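Local coordinates for CrRbcX-IIa (PDB 5BS1), which probably acts as a dimeric chaperone that assists the assembly of the large subunits of Rubisco, at residues K78-A81 with L82-L86; R85-E88 with V89-A92. All blocks are in the same frame, centred on the assembly; numbering follows the deposited sequence.

Contact 1 of 2, residues K78-A81 with L82-L86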
# COMPACT_ATOMS: atom_id res chain seq x y z
N LYS A 78 -13.96 23.82 -3.22
CA LYS A 78 -15.03 23.85 -4.22
C LYS A 78 -16.39 23.53 -3.63
O LYS A 78 -17.41 24.09 -4.04
CB LYS A 78 -14.72 22.85 -5.34
CG LYS A 78 -15.77 22.76 -6.43
CD LYS A 78 -15.86 24.09 -7.17
CE LYS A 78 -16.98 24.16 -8.18
NZ LYS A 78 -16.67 23.34 -9.38
N ASN A 79 -16.43 22.59 -2.70
CA ASN A 79 -17.67 22.04 -2.21
C ASN A 79 -17.45 21.50 -0.82
O ASN A 79 -17.08 20.35 -0.61
CB ASN A 79 -18.19 20.93 -3.14
CG ASN A 79 -19.62 20.55 -2.83
OD1 ASN A 79 -20.04 20.53 -1.67
ND2 ASN A 79 -20.39 20.26 -3.88
N HIS A 80 -17.69 22.37 0.16
CA HIS A 80 -17.44 22.03 1.56
C HIS A 80 -18.29 20.85 2.03
O HIS A 80 -17.80 19.97 2.75
CB HIS A 80 -17.72 23.29 2.39
CG HIS A 80 -17.54 23.13 3.86
ND1 HIS A 80 -18.59 22.94 4.72
CD2 HIS A 80 -16.42 23.16 4.62
CE1 HIS A 80 -18.12 22.83 5.96
NE2 HIS A 80 -16.81 22.97 5.92
N ALA A 81 -19.56 20.80 1.66
CA ALA A 81 -20.45 19.73 2.09
C ALA A 81 -19.93 18.37 1.58
O ALA A 81 -19.97 17.37 2.28
CB ALA A 81 -21.84 19.96 1.62
N LEU A 82 -19.49 18.37 0.33
CA LEU A 82 -18.95 17.13 -0.27
C LEU A 82 -17.68 16.70 0.49
O LEU A 82 -17.52 15.52 0.79
CB LEU A 82 -18.66 17.35 -1.73
CG LEU A 82 -17.88 16.27 -2.49
CD1 LEU A 82 -18.65 14.97 -2.45
CD2 LEU A 82 -17.57 16.74 -3.91
N ALA A 83 -16.78 17.65 0.76
CA ALA A 83 -15.57 17.34 1.53
C ALA A 83 -15.89 16.78 2.90
O ALA A 83 -15.29 15.77 3.30
CB ALA A 83 -14.67 18.54 1.66
N LEU A 84 -16.87 17.36 3.61
CA LEU A 84 -17.26 16.81 4.91
C LEU A 84 -17.70 15.36 4.80
O LEU A 84 -17.36 14.53 5.63
CB LEU A 84 -18.35 17.63 5.58
CG LEU A 84 -18.02 19.04 6.05
CD1 LEU A 84 -19.24 19.62 6.72
CD2 LEU A 84 -16.83 19.10 6.97
N ARG A 85 -18.49 15.05 3.77
CA ARG A 85 -18.95 13.70 3.58
C ARG A 85 -17.81 12.72 3.27
O ARG A 85 -17.76 11.63 3.82
CB ARG A 85 -20.01 13.64 2.47
CG ARG A 85 -20.54 12.25 2.20
CD ARG A 85 -21.26 11.65 3.38
NE ARG A 85 -21.78 10.32 3.05
CZ ARG A 85 -21.94 9.34 3.92
NH1 ARG A 85 -21.67 9.52 5.21
NH2 ARG A 85 -22.36 8.15 3.51
N LEU A 86 -16.91 13.13 2.39
CA LEU A 86 -15.76 12.28 2.02
C LEU A 86 -14.89 12.04 3.25
O LEU A 86 -14.39 10.94 3.44
CB LEU A 86 -14.95 12.94 0.93
CG LEU A 86 -15.61 12.99 -0.45
CD1 LEU A 86 -14.89 13.98 -1.35
CD2 LEU A 86 -15.64 11.60 -1.08
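Asn79 is the N-cap of helix 80-96, and its side-chain OD1 accepts the backbone N-H of Leu82 at 3.0 Å. Its CG stands anti to its own backbone N (chi1 -168°), which swings the amide over the first turn; Leu82 N reaches OD1 from above the carboxamide plane, not within it. The main-chain O of Asn79 takes the next amide, Ala83 N, also at 3.0 Å. Asparagine suits the spot because it can work in both directions: while OD1 accepts, ND2 donates to Asp54 on helix 46-59. The cap also touches Leu82 through carbon, with Asn79 CG 3.5 Å from Leu82 CB, and the leucine branch beyond is buried against Val33, Leu55 and Val75 from three neighbouring helices.

One turn apart, His80 and Leu84 lean together. Leu84 CG lies beside its backbone N (chi1 -67°), a torsion that turns the branch toward the N-terminal end of the helix, over one face of the His80 imidazole. This is a CH-pi contact, with Leu84 CG 4.1 Å from the centroid of the His80 ring and displaced toward the rim. The CD1 methyl of Leu84 comes to 3.5 Å from His80 CE1. The pair also faces the second subunit, His80 packing on its Ala121 and Leu84 on its Met118. The chemistry divides: the asparagine side chain caps Leu82 N, whereas the CH-pi contact probably restrains the exposed imidazole beside the second subunit.

Contact 2 of 2, residues R85-E88 with V89-A92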
# COMPACT_ATOMS: atom_id res chain seq x y z
N ARG A 85 -18.49 15.05 3.77
CA ARG A 85 -18.95 13.70 3.58
C ARG A 85 -17.81 12.72 3.27
O ARG A 85 -17.76 11.63 3.82
CB ARG A 85 -20.01 13.64 2.47
CG ARG A 85 -20.54 12.25 2.20
CD ARG A 85 -21.26 11.65 3.38
NE ARG A 85 -21.78 10.32 3.05
CZ ARG A 85 -21.94 9.34 3.92
NH1 ARG A 85 -21.67 9.52 5.21
NH2 ARG A 85 -22.36 8.15 3.51
N LEU A 86 -16.91 13.13 2.39
CA LEU A 86 -15.76 12.28 2.02
C LEU A 86 -14.89 12.04 3.25
O LEU A 86 -14.39 10.94 3.44
CB LEU A 86 -14.95 12.94 0.93
CG LEU A 86 -15.61 12.99 -0.45
CD1 LEU A 86 -14.89 13.98 -1.35
CD2 LEU A 86 -15.64 11.60 -1.08
N MSE A 87 -14.70 13.09 4.06
CA MSE A 87 -13.92 12.98 5.32
C MSE A 87 -14.55 12.01 6.28
O MSE A 87 -13.86 11.19 6.87
CB MSE A 87 -13.76 14.35 5.96
CG MSE A 87 -12.64 15.04 5.21
SE MSE A 87 -11.98 16.73 5.99
CE MSE A 87 -13.54 17.50 5.18
N GLU A 88 -15.87 12.09 6.44
CA GLU A 88 -16.61 11.21 7.33
C GLU A 88 -16.41 9.75 6.89
O GLU A 88 -16.18 8.86 7.71
CB GLU A 88 -18.10 11.61 7.31
CG GLU A 88 -19.10 10.68 7.98
CD GLU A 88 -20.54 11.24 7.97
OE1 GLU A 88 -21.01 11.79 6.93
OE2 GLU A 88 -21.21 11.17 9.02
N VAL A 89 -16.59 9.52 5.59
CA VAL A 89 -16.55 8.15 5.06
C VAL A 89 -15.14 7.56 5.19
O VAL A 89 -14.98 6.40 5.57
CB VAL A 89 -17.11 8.10 3.62
CG1 VAL A 89 -16.89 6.74 2.98
CG2 VAL A 89 -18.59 8.44 3.62
N ARG A 90 -14.11 8.33 4.87
CA ARG A 90 -12.76 7.78 4.94
C ARG A 90 -12.34 7.51 6.39
O ARG A 90 -11.58 6.58 6.64
CB ARG A 90 -11.72 8.64 4.21
CG ARG A 90 -11.29 9.90 4.94
CD ARG A 90 -10.29 10.68 4.11
NE ARG A 90 -9.83 11.88 4.80
CZ ARG A 90 -8.79 12.62 4.43
NH1 ARG A 90 -8.07 12.31 3.37
NH2 ARG A 90 -8.47 13.72 5.12
N GLU A 91 -12.87 8.28 7.34
CA GLU A 91 -12.61 8.05 8.75
C GLU A 91 -13.40 6.82 9.24
O GLU A 91 -12.83 5.96 9.95
CB GLU A 91 -12.97 9.31 9.56
CG GLU A 91 -12.63 9.18 11.04
CD GLU A 91 -12.61 10.51 11.80
OE1 GLU A 91 -12.48 11.61 11.22
OE2 GLU A 91 -12.66 10.45 13.06
N ALA A 92 -14.66 6.71 8.84
CA ALA A 92 -15.45 5.54 9.18
C ALA A 92 -14.81 4.27 8.64
O ALA A 92 -14.83 3.23 9.29
CB ALA A 92 -16.87 5.67 8.68
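Ala92 N donates to Glu88 O at 2.9 Å in the middle of helix 80-96. It is one of four successive i to i+4 bonds of a regular alpha-helix, in this all-helical RbcX fold, and the side chains project from that frame in different directions.

Arg85 and Val89 meet one turn apart. The CG2 methyl of Val89 lies beside the backbone N and anti to the carbonyl carbon, which directs it outward and partly back toward the preceding turn, over the centre of one face of the Arg85 guanidinium, 3.5 Å from CZ. A branched, compact valine can cover this flat group without obstructing its N-H edge. At that edge Arg85 NH1 makes a salt bridge to Glu88 OE1 at 2.9 Å, the acceptor almost in the guanidinium plane but approached from well above the carboxylate plane. Arg85 NH2 has a further partner in Gln36, so both ends of the guanidinium are tied down. Val89 itself also packs on Ala29 of helix 13-38.

Arg90 is buried, and a long cationic chain suits its place because its partners are at hand: a salt bridge to Asp69, a bond to Thr26, and another to Asn114 OD1 of the second subunit. Glu91 OE1 accepts from ND2 of that same asparagine, so adjacent residues of opposite charge hold both ends of one amide across the dimer interface. Chi1 of 77° puts Arg90 CG between the backbone N and the carbonyl carbon, 3.5 Å from Met87 O; beyond it the chain runs extended to NE. Met87, here selenomethionine, packs on Met118 of the second subunit, and its CG lies 4.2 Å from Arg90 NE.

Contacts 1 and 2 are consecutive parts of helix 80-96, their centres about 10 Å apart, and they share Arg85 and Leu86. Contact 1 lies at the capped start of the helix, its centre about 17 Å from the centre of the chain, and that of contact 2 about 12 Å. Both pack side chains on helices 13-38 and 69-78, contact 1 on helix 46-59 too, and both touch the second subunit, where Met118 of that subunit meets Leu84 from contact 1 and Met87 from contact 2. The character of the interface changes along the helix: packing alone in residues 78-86 is joined, in residues 85-92, by hydrogen bonds from Arg90 and Glu91 to Asn114 of the second subunit.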